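Local coordinates for protein cortical-lytic enzyme (Clostridium perfringens, PDB 5JIP) that probably acts as a muramidase of glycoside hydrolase family 25, hydrolysing the cortex peptidoglycan of spores during germination, at residues 94-99 and 103-108; 263-268 and 311-316; 299-302 and 308-311. All blocks are in the same frame, centred on the assembly; numbering follows the deposited sequence.

Contact 1. Residues 94-99 and 103-108; sequences DVLQQG and GDYGDL
Leu96, on the helix that runs from 83 to 100, meets Tyr105 at the ring edge: its CB lies near the ring plane, 4.1 Å from Tyr105 CD1, and the two side chains cross at about a right angle. The CD2 branch of Leu96 reaches back to the backbone, 3.9 Å from Tyr105 O, while Phe138 of helix 124-142 packs on the same leucine. One residue on, Gln97 carries the polar part of the contact. Its chain, extended beyond CG, runs beside the tyrosine and in the same direction, with CG 3.6 Å from Tyr105 CE1 and the amide plane turned 46° from the ring. At the end, Gln97 OE1 accepts from Gly103 N at 2.8 Å, in the carbonyl plane and on a lone pair, with 159° at the hydrogen. The segments belong to the TIM-barrel domain of family 25, where 103-108 forms part of the link from helix 83-100 to strand 111-113, the step from an outer helix back into the barrel. Gln97 NE2 turns to Ile93 O one helical turn earlier, which fixes the amide rotation from its second end. Gly103 has positive phi, 66°, a backbone that by itself favours glycine. Beyond it Asp104 OD1 closes an Asx turn by accepting from Gly106 N at 3.0 Å, and the same oxygen forms a salt bridge with Arg64.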
ATOM      1  N   ASP A  94     -10.617   2.816  26.532  1.00 13.48           N
ATOM      2  CA  ASP A  94     -10.567   2.118  27.812  1.00 13.97           C
ATOM      3  C   ASP A  94     -11.463   0.886  27.792  1.00 11.58           C
ATOM      4  O   ASP A  94     -11.015  -0.220  28.118  1.00 12.28           O
ATOM      5  CB  ASP A  94     -10.957   3.125  28.905  1.00 13.37           C
ATOM      6  CG  ASP A  94     -11.019   2.535  30.317  1.00 23.11           C
ATOM      7  OD1 ASP A  94     -10.714   1.357  30.547  1.00 29.65           O
ATOM      8  OD2 ASP A  94     -11.399   3.314  31.223  1.00 39.13           O
ATOM      9  N   VAL A  95     -12.720   1.040  27.354  1.00  9.74           N
ATOM     10  CA  VAL A  95     -13.646  -0.100  27.363  1.00  8.05           C
ATOM     11  C   VAL A  95     -13.160  -1.204  26.433  1.00 10.38           C
ATOM     12  O   VAL A  95     -13.201  -2.387  26.784  1.00 10.10           O
ATOM     13  CB  VAL A  95     -15.067   0.354  27.000  1.00  7.86           C
ATOM     14  CG1 VAL A  95     -16.046  -0.831  26.859  1.00 10.76           C
ATOM     15  CG2 VAL A  95     -15.562   1.296  28.049  1.00 10.71           C
ATOM     16  N   LEU A  96     -12.710  -0.840  25.230  1.00  9.85           N
ATOM     17  CA  LEU A  96     -12.222  -1.849  24.287  1.00 10.16           C
ATOM     18  C   LEU A  96     -11.182  -2.745  24.934  1.00 10.31           C
ATOM     19  O   LEU A  96     -11.227  -3.974  24.774  1.00  9.67           O
ATOM     20  CB  LEU A  96     -11.630  -1.194  23.047  1.00  8.28           C
ATOM     21  CG  LEU A  96     -12.637  -0.609  22.064  1.00  6.44           C
ATOM     22  CD1 LEU A  96     -11.922   0.359  21.118  1.00  8.45           C
ATOM     23  CD2 LEU A  96     -13.406  -1.657  21.263  1.00  9.43           C
ATOM     24  N   GLN A  97     -10.218  -2.144  25.648  1.00 10.24           N
ATOM     25  CA  GLN A  97      -9.175  -2.935  26.286  1.00 10.05           C
ATOM     26  C   GLN A  97      -9.742  -3.807  27.394  1.00 13.02           C
ATOM     27  O   GLN A  97      -9.239  -4.914  27.631  1.00 11.94           O
ATOM     28  CB  GLN A  97      -8.083  -2.027  26.819  1.00 11.37           C
ATOM     29  CG  GLN A  97      -7.341  -1.335  25.720  1.00 13.92           C
ATOM     30  CD  GLN A  97      -6.348  -0.332  26.229  1.00 15.36           C
ATOM     31  OE1 GLN A  97      -5.180  -0.639  26.410  1.00 15.67           O
ATOM     32  NE2 GLN A  97      -6.804   0.886  26.437  1.00 15.12           N
ATOM     33  N   GLN A  98     -10.771  -3.331  28.096  1.00 11.37           N
ATOM     34  CA  GLN A  98     -11.402  -4.187  29.092  1.00 12.91           C
ATOM     35  C   GLN A  98     -11.959  -5.445  28.442  1.00 15.50           C
ATOM     36  O   GLN A  98     -11.915  -6.534  29.025  1.00 12.09           O
ATOM     37  CB  GLN A  98     -12.518  -3.436  29.824  1.00 11.27           C
ATOM     38  CG  GLN A  98     -12.066  -2.233  30.603  1.00 13.51           C
ATOM     39  CD  GLN A  98     -13.201  -1.593  31.387  1.00 12.55           C
ATOM     40  OE1 GLN A  98     -14.056  -2.290  31.936  1.00 19.49           O
ATOM     41  NE2 GLN A  98     -13.214  -0.281  31.442  1.00 15.14           N
ATOM     42  N   GLY A  99     -12.491  -5.317  27.231  1.00 10.62           N
ATOM     43  CA  GLY A  99     -13.091  -6.427  26.550  1.00  9.98           C
ATOM     44  C   GLY A  99     -12.095  -7.308  25.836  1.00 12.49           C
ATOM     45  O   GLY A  99     -12.236  -8.526  25.838  1.00 12.67           O
ATOM     46  N   GLY A 103      -3.976  -3.011  25.542  1.00 13.66           N
ATOM     47  CA  GLY A 103      -3.382  -2.712  24.263  1.00 11.94           C
ATOM     48  C   GLY A 103      -4.021  -3.407  23.078  1.00 15.82           C
ATOM     49  O   GLY A 103      -3.422  -3.448  22.001  1.00 12.91           O
ATOM     50  N   ASP A 104      -5.238  -3.925  23.232  1.00 11.57           N
ATOM     51  CA  ASP A 104      -5.918  -4.698  22.192  1.00  7.76           C
ATOM     52  C   ASP A 104      -7.275  -4.059  21.953  1.00  9.97           C
ATOM     53  O   ASP A 104      -8.043  -3.885  22.899  1.00  9.51           O
ATOM     54  CB  ASP A 104      -6.071  -6.164  22.639  1.00 10.61           C
ATOM     55  CG  ASP A 104      -6.578  -7.101  21.540  1.00 15.23           C
ATOM     56  OD1 ASP A 104      -7.375  -6.691  20.665  1.00  9.34           O
ATOM     57  OD2 ASP A 104      -6.205  -8.292  21.604  1.00 20.61           O
ATOM     58  N   TYR A 105      -7.575  -3.711  20.699  1.00  8.41           N
ATOM     59  CA  TYR A 105      -8.785  -2.960  20.403  1.00  8.84           C
ATOM     60  C   TYR A 105      -9.749  -3.748  19.512  1.00  7.88           C
ATOM     61  O   TYR A 105     -10.671  -3.161  18.936  1.00  7.74           O
ATOM     62  CB  TYR A 105      -8.411  -1.600  19.782  1.00  7.56           C
ATOM     63  CG  TYR A 105      -7.413  -0.850  20.648  1.00  9.98           C
ATOM     64  CD1 TYR A 105      -7.832  -0.176  21.770  1.00 12.28           C
ATOM     65  CD2 TYR A 105      -6.055  -0.862  20.362  1.00 10.79           C
ATOM     66  CE1 TYR A 105      -6.934   0.467  22.591  1.00  9.45           C
ATOM     67  CE2 TYR A 105      -5.147  -0.230  21.178  1.00  8.89           C
ATOM     68  CZ  TYR A 105      -5.589   0.444  22.278  1.00 15.57           C
ATOM     69  OH  TYR A 105      -4.667   1.091  23.091  1.00 19.22           O
ATOM     70  N   GLY A 106      -9.584  -5.066  19.428  1.00  7.82           N
ATOM     71  CA  GLY A 106     -10.484  -5.935  18.693  1.00  7.13           C
ATOM     72  C   GLY A 106      -9.841  -6.472  17.425  1.00 10.42           C
ATOM     73  O   GLY A 106      -8.807  -5.994  16.961  1.00  8.44           O
ATOM     74  N   ASP A 107     -10.492  -7.493  16.854  1.00  7.61           N
ATOM     75  CA  ASP A 107     -10.039  -8.035  15.579  1.00  8.44           C
ATOM     76  C   ASP A 107     -10.452  -7.144  14.413  1.00  9.81           C
ATOM     77  O   ASP A 107      -9.665  -6.914  13.487  1.00 10.73           O
ATOM     78  CB  ASP A 107     -10.611  -9.427  15.368  1.00  8.79           C
ATOM     79  CG  ASP A 107     -10.375 -10.338  16.548  1.00  9.94           C
ATOM     80  OD1 ASP A 107      -9.246 -10.315  17.080  1.00 10.01           O
ATOM     81  OD2 ASP A 107     -11.310 -11.094  16.891  1.00  8.06           O
ATOM     82  N   LEU A 108     -11.692  -6.672  14.422  1.00  6.78           N
ATOM     83  CA  LEU A 108     -12.197  -5.827  13.355  1.00  5.86           C
ATOM     84  C   LEU A 108     -11.972  -4.365  13.710  1.00  5.83           C
ATOM     85  O   LEU A 108     -11.673  -4.030  14.865  1.00  5.24           O
ATOM     86  CB  LEU A 108     -13.679  -6.068  13.138  1.00  5.50           C
ATOM     87  CG  LEU A 108     -14.167  -7.489  13.325  1.00  7.35           C
ATOM     88  CD1 LEU A 108     -15.705  -7.539  13.300  1.00  5.23           C
ATOM     89  CD2 LEU A 108     -13.575  -8.364  12.228  1.00  7.76           C
TER

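Contact 2. Residues 263-268 and 311-316; sequences NVFVND and KERTEY
Phe265 and Arg313 meet across a strand that lies between their backbones: 263-266 is the end of strand 259-266, the loop 311-313 leads into strand 314-318, and strand 296-304 runs antiparallel between the two. Both residues direct their CB toward the other segment, so the contact is made by side chains over the intervening strand. The guanidinium of Arg313 lies flat on one face of the Phe265 ring, planes 14° apart and centres 3.7 Å from each other. Arg313 CZ stands 28° off the ring normal, a cation-pi geometry, and Arg313 NH2 comes to 3.2 Å from Phe265 CZ. The arginine reaches this far because its chain is extended from CG to NE, with chi2 at -174°. At the guanidinium edge two waters lie in plane and accept from Arg313 NH1. One, 2.7 Å from Asp268 OD1, donates to that carboxylate; the other donates to Asp268 O at 3.1 Å. The two thus join the arginine to the turn after strand 259-266 without direct contact of the charges. Asp268 OD1 also has a salt bridge to Lys297, and Arg313 NE pairs with Glu301 of the middle strand, which holds the flat group over the ring. It is a cation-pi stack between strand 259-266 and the loop entering strand 314-318, spanning strand 296-304 on a four-stranded antiparallel sheet in the C-terminal beta region after the family 25 barrel.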
ATOM      1  N   ASN A 263       7.203  -2.754   7.113  1.00  6.70           N
ATOM      2  CA  ASN A 263       8.256  -1.897   7.635  1.00  6.85           C
ATOM      3  C   ASN A 263       9.221  -2.749   8.452  1.00  9.54           C
ATOM      4  O   ASN A 263       8.800  -3.569   9.275  1.00  7.86           O
ATOM      5  CB  ASN A 263       7.700  -0.788   8.529  1.00  6.68           C
ATOM      6  CG  ASN A 263       6.875   0.225   7.760  1.00  6.54           C
ATOM      7  OD1 ASN A 263       7.197   0.586   6.618  1.00  8.42           O
ATOM      8  ND2 ASN A 263       5.767   0.649   8.356  1.00  6.47           N
ATOM      9  N   VAL A 264      10.514  -2.502   8.252  1.00 12.71           N
ATOM     10  CA  VAL A 264      11.595  -3.211   8.939  1.00  9.99           C
ATOM     11  C   VAL A 264      12.386  -2.222   9.776  1.00 10.40           C
ATOM     12  O   VAL A 264      12.605  -1.069   9.367  1.00  9.44           O
ATOM     13  CB  VAL A 264      12.513  -3.933   7.935  1.00 13.28           C
ATOM     14  CG1 VAL A 264      13.698  -4.579   8.645  1.00 14.20           C
ATOM     15  CG2 VAL A 264      11.700  -4.974   7.164  1.00  9.95           C
ATOM     16  N   PHE A 265      12.833  -2.687  10.939  1.00 10.22           N
ATOM     17  CA  PHE A 265      13.509  -1.840  11.913  1.00 14.87           C
ATOM     18  C   PHE A 265      14.773  -2.511  12.430  1.00 12.72           C
ATOM     19  O   PHE A 265      14.807  -3.736  12.605  1.00 11.37           O
ATOM     20  CB  PHE A 265      12.600  -1.546  13.083  1.00 12.53           C
ATOM     21  CG  PHE A 265      11.302  -0.868  12.694  1.00 13.32           C
ATOM     22  CD1 PHE A 265      10.199  -1.617  12.288  1.00 12.76           C
ATOM     23  CD2 PHE A 265      11.193   0.518  12.742  1.00 17.39           C
ATOM     24  CE1 PHE A 265       9.003  -0.986  11.933  1.00 13.79           C
ATOM     25  CE2 PHE A 265      10.006   1.164  12.373  1.00 14.88           C
ATOM     26  CZ  PHE A 265       8.910   0.414  11.982  1.00 14.11           C
ATOM     27  N   VAL A 266      15.791  -1.687  12.692  1.00 16.37           N
ATOM     28  CA  VAL A 266      17.039  -2.116  13.326  1.00 16.63           C
ATOM     29  C   VAL A 266      17.145  -1.384  14.659  1.00 17.85           C
ATOM     30  O   VAL A 266      17.211  -0.146  14.688  1.00 16.81           O
ATOM     31  CB  VAL A 266      18.266  -1.828  12.445  1.00 17.02           C
ATOM     32  CG1 VAL A 266      19.550  -2.190  13.216  1.00 25.57           C
ATOM     33  CG2 VAL A 266      18.194  -2.573  11.118  1.00 16.51           C
ATOM     34  N   ASN A 267      17.154  -2.147  15.756  1.00 15.76           N
ATOM     35  CA  ASN A 267      17.097  -1.569  17.089  1.00 19.03           C
ATOM     36  C   ASN A 267      16.034  -0.470  17.120  1.00 26.00           C
ATOM     37  O   ASN A 267      16.289   0.632  17.614  1.00 23.65           O
ATOM     38  CB  ASN A 267      18.463  -1.014  17.504  1.00 21.26           C
ATOM     39  CG  ASN A 267      19.540  -2.088  17.621  1.00 19.41           C
ATOM     40  OD1 ASN A 267      19.254  -3.249  17.926  1.00 16.29           O
ATOM     41  ND2 ASN A 267      20.776  -1.699  17.388  1.00 22.56           N
ATOM     42  N   ASP A 268      14.861  -0.741  16.547  1.00 20.18           N
ATOM     43  CA  ASP A 268      13.693   0.143  16.576  1.00 19.71           C
ATOM     44  C   ASP A 268      13.853   1.376  15.700  1.00 22.38           C
ATOM     45  O   ASP A 268      12.941   2.225  15.669  1.00 21.99           O
ATOM     46  CB  ASP A 268      13.340   0.595  18.005  1.00 21.01           C
ATOM     47  CG  ASP A 268      12.990  -0.578  18.920  1.00 24.50           C
ATOM     48  OD1 ASP A 268      12.389  -1.561  18.442  1.00 20.69           O
ATOM     49  OD2 ASP A 268      13.329  -0.531  20.121  1.00 34.25           O
ATOM     50  N   LYS A 311      -0.199  -6.479  14.969  1.00 10.62           N
ATOM     51  CA  LYS A 311      -0.297  -6.059  16.364  1.00 11.67           C
ATOM     52  C   LYS A 311       1.065  -6.094  17.033  1.00 12.61           C
ATOM     53  O   LYS A 311       1.415  -5.190  17.804  1.00 14.18           O
ATOM     54  CB  LYS A 311      -1.279  -6.949  17.113  1.00 15.59           C
ATOM     55  CG  LYS A 311      -1.559  -6.476  18.541  1.00 21.86           C
ATOM     56  CD  LYS A 311      -2.580  -7.403  19.245  1.00 28.73           C
ATOM     57  CE  LYS A 311      -2.905  -6.919  20.658  1.00 28.34           C
ATOM     58  NZ  LYS A 311      -1.810  -7.238  21.589  1.00 35.42           N
ATOM     59  N   GLU A 312       1.841  -7.131  16.750  1.00 14.39           N
ATOM     60  CA  GLU A 312       3.167  -7.310  17.309  1.00 16.34           C
ATOM     61  C   GLU A 312       4.203  -7.301  16.187  1.00 12.23           C
ATOM     62  O   GLU A 312       3.948  -7.771  15.073  1.00 11.87           O
ATOM     63  CB  GLU A 312       3.266  -8.638  18.100  1.00 19.45           C
ATOM     64  CG  GLU A 312       2.150  -8.852  19.157  1.00 24.15           C
ATOM     65  CD  GLU A 312       2.146  -7.825  20.295  1.00 33.14           C
ATOM     66  OE1 GLU A 312       3.110  -7.033  20.425  1.00 35.54           O
ATOM     67  OE2 GLU A 312       1.160  -7.808  21.073  1.00 39.12           O
ATOM     68  N   ARG A 313       5.383  -6.779  16.499  1.00 13.46           N
ATOM     69  CA  ARG A 313       6.521  -6.841  15.585  1.00 15.10           C
ATOM     70  C   ARG A 313       7.340  -8.091  15.873  1.00 20.21           C
ATOM     71  O   ARG A 313       7.952  -8.211  16.937  1.00 18.65           O
ATOM     72  CB  ARG A 313       7.383  -5.599  15.716  1.00 13.19           C
ATOM     73  CG  ARG A 313       6.696  -4.362  15.227  1.00 12.41           C
ATOM     74  CD  ARG A 313       7.631  -3.203  15.254  1.00 14.89           C
ATOM     75  NE  ARG A 313       6.988  -2.000  14.745  1.00 13.70           N
ATOM     76  CZ  ARG A 313       7.468  -0.778  14.908  1.00 13.79           C
ATOM     77  NH1 ARG A 313       8.618  -0.598  15.545  1.00 13.72           N
ATOM     78  NH2 ARG A 313       6.799   0.257  14.421  1.00  9.92           N
ATOM     79  N   THR A 314       7.360  -9.012  14.921  1.00 14.02           N
ATOM     80  CA  THR A 314       8.220 -10.179  15.022  1.00 14.44           C
ATOM     81  C   THR A 314       9.672  -9.731  15.058  1.00 15.24           C
ATOM     82  O   THR A 314      10.073  -8.810  14.342  1.00 11.65           O
ATOM     83  CB  THR A 314       7.977 -11.107  13.840  1.00 12.53           C
ATOM     84  OG1 THR A 314       6.597 -11.508  13.808  1.00 18.33           O
ATOM     85  CG2 THR A 314       8.863 -12.344  13.922  1.00 16.65           C
ATOM     86  N   GLU A 315      10.462 -10.385  15.909  1.00 16.76           N
ATOM     87  CA  GLU A 315      11.837  -9.992  16.185  1.00 14.65           C
ATOM     88  C   GLU A 315      12.795 -11.118  15.827  1.00 18.17           C
ATOM     89  O   GLU A 315      12.454 -12.301  15.915  1.00 17.48           O
ATOM     90  CB  GLU A 315      12.086  -9.699  17.663  1.00 18.88           C
ATOM     91  CG  GLU A 315      11.349  -8.575  18.243  1.00 39.66           C
ATOM     92  CD  GLU A 315      11.651  -8.457  19.726  1.00 23.08           C
ATOM     93  OE1 GLU A 315      12.425  -9.301  20.250  1.00 33.05           O
ATOM     94  OE2 GLU A 315      11.128  -7.524  20.356  1.00 36.70           O
ATOM     95  N   TYR A 316      14.015 -10.724  15.471  1.00 17.38           N
ATOM     96  CA  TYR A 316      15.119 -11.654  15.282  1.00 18.47           C
ATOM     97  C   TYR A 316      16.371 -10.984  15.839  1.00 18.73           C
ATOM     98  O   TYR A 316      16.751  -9.909  15.370  1.00 18.22           O
ATOM     99  CB  TYR A 316      15.290 -12.018  13.805  1.00 17.82           C
ATOM    100  CG  TYR A 316      16.326 -13.087  13.591  1.00 19.84           C
ATOM    101  CD1 TYR A 316      17.666 -12.770  13.532  1.00 23.79           C
ATOM    102  CD2 TYR A 316      15.961 -14.409  13.488  1.00 19.13           C
ATOM    103  CE1 TYR A 316      18.625 -13.750  13.358  1.00 23.54           C
ATOM    104  CE2 TYR A 316      16.902 -15.396  13.301  1.00 24.82           C
ATOM    105  CZ  TYR A 316      18.239 -15.059  13.238  1.00 20.48           C
ATOM    106  OH  TYR A 316      19.201 -16.034  13.068  1.00 24.88           O
TER
HETATM  107  O   HOH W   1      10.515  -2.795  16.871  1.00 20.36           O
HETATM  108  O   HOH W   2      10.013   1.724  16.641  1.00 28.00           O

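Contact 3. Residues 299-302 and 308-311; sequences SIEA and DFSK
Ala302 and Ser310 are tied by two hydrogen bonds. Ser310 N donates to Ala302 O at 3.0 Å, tilted 29° from the carbonyl plane, and Ala302 N donates to Ser310 OG at 2.8 Å. The serine hydroxyl thus takes the place that a backbone carbonyl would hold in a regular strand pair. It can do this because OG lies anti to its own carbonyl carbon (chi1 -56°), which turns it back to the strand. Ala302 O also receives a CA-H...O contact from Phe309 CA at 3.2 Å. Next to this pair, the carboxylate of Glu301 approaches the ring of Phe309 obliquely, its plane 36° from that of the ring, with Glu301 OE2 3.6 Å from Phe309 CD2. A water bridges the two segments beyond, donating to Glu301 OE1 at 2.8 Å and to Ser310 O at 2.6 Å.

Around this first shell, Glu301 OE1 has salt bridges to Arg313 and Arg143, and OE2 accepts from Asn263 ND2. Ser310 OG is also bonded to Ser233 O, and Arg143 makes a cation-pi contact with Phe309, whose side chain packs on Thr273 of the second subunit. Asp308 N bonds to the magnesium ligand Asp304, so the turn between strand 296-304 and the loop at 308-311 closes beside the metal site. With two arginines and a donating water on OE1 and an asparagine on OE2, Glu301 is probably kept ionised although buried, and its charge would then offset those of Arg143 and Arg313.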
ATOM      1  N   SER A 299      13.360  -6.184  13.578  1.00 14.79           N
ATOM      2  CA  SER A 299      11.931  -6.382  13.776  1.00 12.00           C
ATOM      3  C   SER A 299      11.167  -5.940  12.535  1.00  7.71           C
ATOM      4  O   SER A 299      11.656  -5.149  11.717  1.00  9.72           O
ATOM      5  CB  SER A 299      11.409  -5.627  15.000  1.00 12.07           C
ATOM      6  OG  SER A 299      11.661  -4.256  14.866  1.00 14.04           O
ATOM      7  N   ILE A 300       9.943  -6.437  12.415  1.00  9.30           N
ATOM      8  CA  ILE A 300       9.170  -6.187  11.211  1.00  9.82           C
ATOM      9  C   ILE A 300       7.688  -6.153  11.551  1.00  8.95           C
ATOM     10  O   ILE A 300       7.225  -6.841  12.465  1.00  9.82           O
ATOM     11  CB  ILE A 300       9.492  -7.261  10.153  1.00  6.68           C
ATOM     12  CG1 ILE A 300       8.911  -6.889   8.787  1.00  5.25           C
ATOM     13  CG2 ILE A 300       8.985  -8.631  10.630  1.00  9.07           C
ATOM     14  CD1 ILE A 300       9.344  -7.787   7.654  1.00  9.76           C
ATOM     15  N   GLU A 301       6.942  -5.351  10.782  1.00  8.57           N
ATOM     16  CA  GLU A 301       5.489  -5.334  10.815  1.00  8.20           C
ATOM     17  C   GLU A 301       4.946  -5.363   9.389  1.00  8.00           C
ATOM     18  O   GLU A 301       5.497  -4.727   8.482  1.00  7.20           O
ATOM     19  CB  GLU A 301       4.967  -4.089  11.561  1.00  7.43           C
ATOM     20  CG  GLU A 301       5.314  -2.755  10.855  1.00  7.46           C
ATOM     21  CD  GLU A 301       5.086  -1.533  11.725  1.00  8.75           C
ATOM     22  OE1 GLU A 301       4.781  -1.691  12.934  1.00 10.11           O
ATOM     23  OE2 GLU A 301       5.235  -0.392  11.190  1.00  5.68           O
ATOM     24  N   ALA A 302       3.868  -6.112   9.197  1.00  8.01           N
ATOM     25  CA  ALA A 302       3.084  -5.986   7.983  1.00  6.56           C
ATOM     26  C   ALA A 302       2.085  -4.844   8.133  1.00  9.86           C
ATOM     27  O   ALA A 302       1.729  -4.446   9.244  1.00  9.23           O
ATOM     28  CB  ALA A 302       2.354  -7.283   7.675  1.00  9.93           C
ATOM     29  N   ASP A 308      -3.705  -0.423   8.731  1.00  5.43           N
ATOM     30  CA  ASP A 308      -3.458  -1.121   9.979  1.00  5.64           C
ATOM     31  C   ASP A 308      -2.223  -2.003   9.892  1.00  5.30           C
ATOM     32  O   ASP A 308      -1.837  -2.486   8.818  1.00  6.70           O
ATOM     33  CB  ASP A 308      -4.662  -1.973  10.379  1.00  6.03           C
ATOM     34  CG  ASP A 308      -5.787  -1.146  10.998  1.00  8.39           C
ATOM     35  OD1 ASP A 308      -5.513  -0.369  11.919  1.00  8.69           O
ATOM     36  OD2 ASP A 308      -6.938  -1.250  10.531  1.00  7.54           O
ATOM     37  N   PHE A 309      -1.618  -2.221  11.054  1.00  5.41           N
ATOM     38  CA  PHE A 309      -0.360  -2.939  11.204  1.00  5.07           C
ATOM     39  C   PHE A 309      -0.523  -4.217  12.016  1.00  7.08           C
ATOM     40  O   PHE A 309      -1.446  -4.352  12.819  1.00  8.45           O
ATOM     41  CB  PHE A 309       0.666  -2.065  11.900  1.00  5.96           C
ATOM     42  CG  PHE A 309       0.816  -0.735  11.258  1.00  7.07           C
ATOM     43  CD1 PHE A 309      -0.026   0.303  11.599  1.00  6.64           C
ATOM     44  CD2 PHE A 309       1.762  -0.532  10.281  1.00  5.55           C
ATOM     45  CE1 PHE A 309       0.104   1.550  10.991  1.00  5.78           C
ATOM     46  CE2 PHE A 309       1.863   0.701   9.654  1.00  6.73           C
ATOM     47  CZ  PHE A 309       1.028   1.732  10.014  1.00  8.41           C
ATOM     48  N   SER A 310       0.416  -5.136  11.801  1.00  6.90           N
ATOM     49  CA  SER A 310       0.637  -6.267  12.702  1.00  8.91           C
ATOM     50  C   SER A 310       0.579  -5.781  14.134  1.00  9.88           C
ATOM     51  O   SER A 310       1.233  -4.806  14.492  1.00  9.00           O
ATOM     52  CB  SER A 310       2.008  -6.921  12.440  1.00  7.73           C
ATOM     53  OG  SER A 310       2.163  -7.323  11.090  1.00  8.62           O
ATOM     54  N   LYS A 311      -0.199  -6.479  14.969  1.00 10.62           N
ATOM     55  CA  LYS A 311      -0.297  -6.059  16.364  1.00 11.67           C
ATOM     56  C   LYS A 311       1.065  -6.094  17.033  1.00 12.61           C
ATOM     57  O   LYS A 311       1.415  -5.190  17.804  1.00 14.18           O
ATOM     58  CB  LYS A 311      -1.279  -6.949  17.113  1.00 15.59           C
ATOM     59  CG  LYS A 311      -1.559  -6.476  18.541  1.00 21.86           C
ATOM     60  CD  LYS A 311      -2.580  -7.403  19.245  1.00 28.73           C
ATOM     61  CE  LYS A 311      -2.905  -6.919  20.658  1.00 28.34           C
ATOM     62  NZ  LYS A 311      -1.810  -7.238  21.589  1.00 35.42           N
TER
HETATM   63  O   HOH W   3       3.390  -3.309  14.762  1.00 13.87           O

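Contact 1 is a surface contact in the barrel domain, where a helix and its following loop meet through one glutamine bond and apolar tyrosine packing. Contacts 2 and 3 belong to the C-terminal beta region, with centres about 8 Å apart. Contact 3 is fully buried and relies on backbone and hydroxyl bonds, with Asp308 at its end near the magnesium ion; contact 2 is partly buried and relies on a flat cation-pi stack and waters. Both reach the same sheet, strand 296-304 of contact 3 lying between the two segments of contact 2. Their ranges overlap at Lys311, which takes part in neither contact but packs on Gly103 and Asp104 of contact 1, so the loop after strand 296-304 touches the barrel.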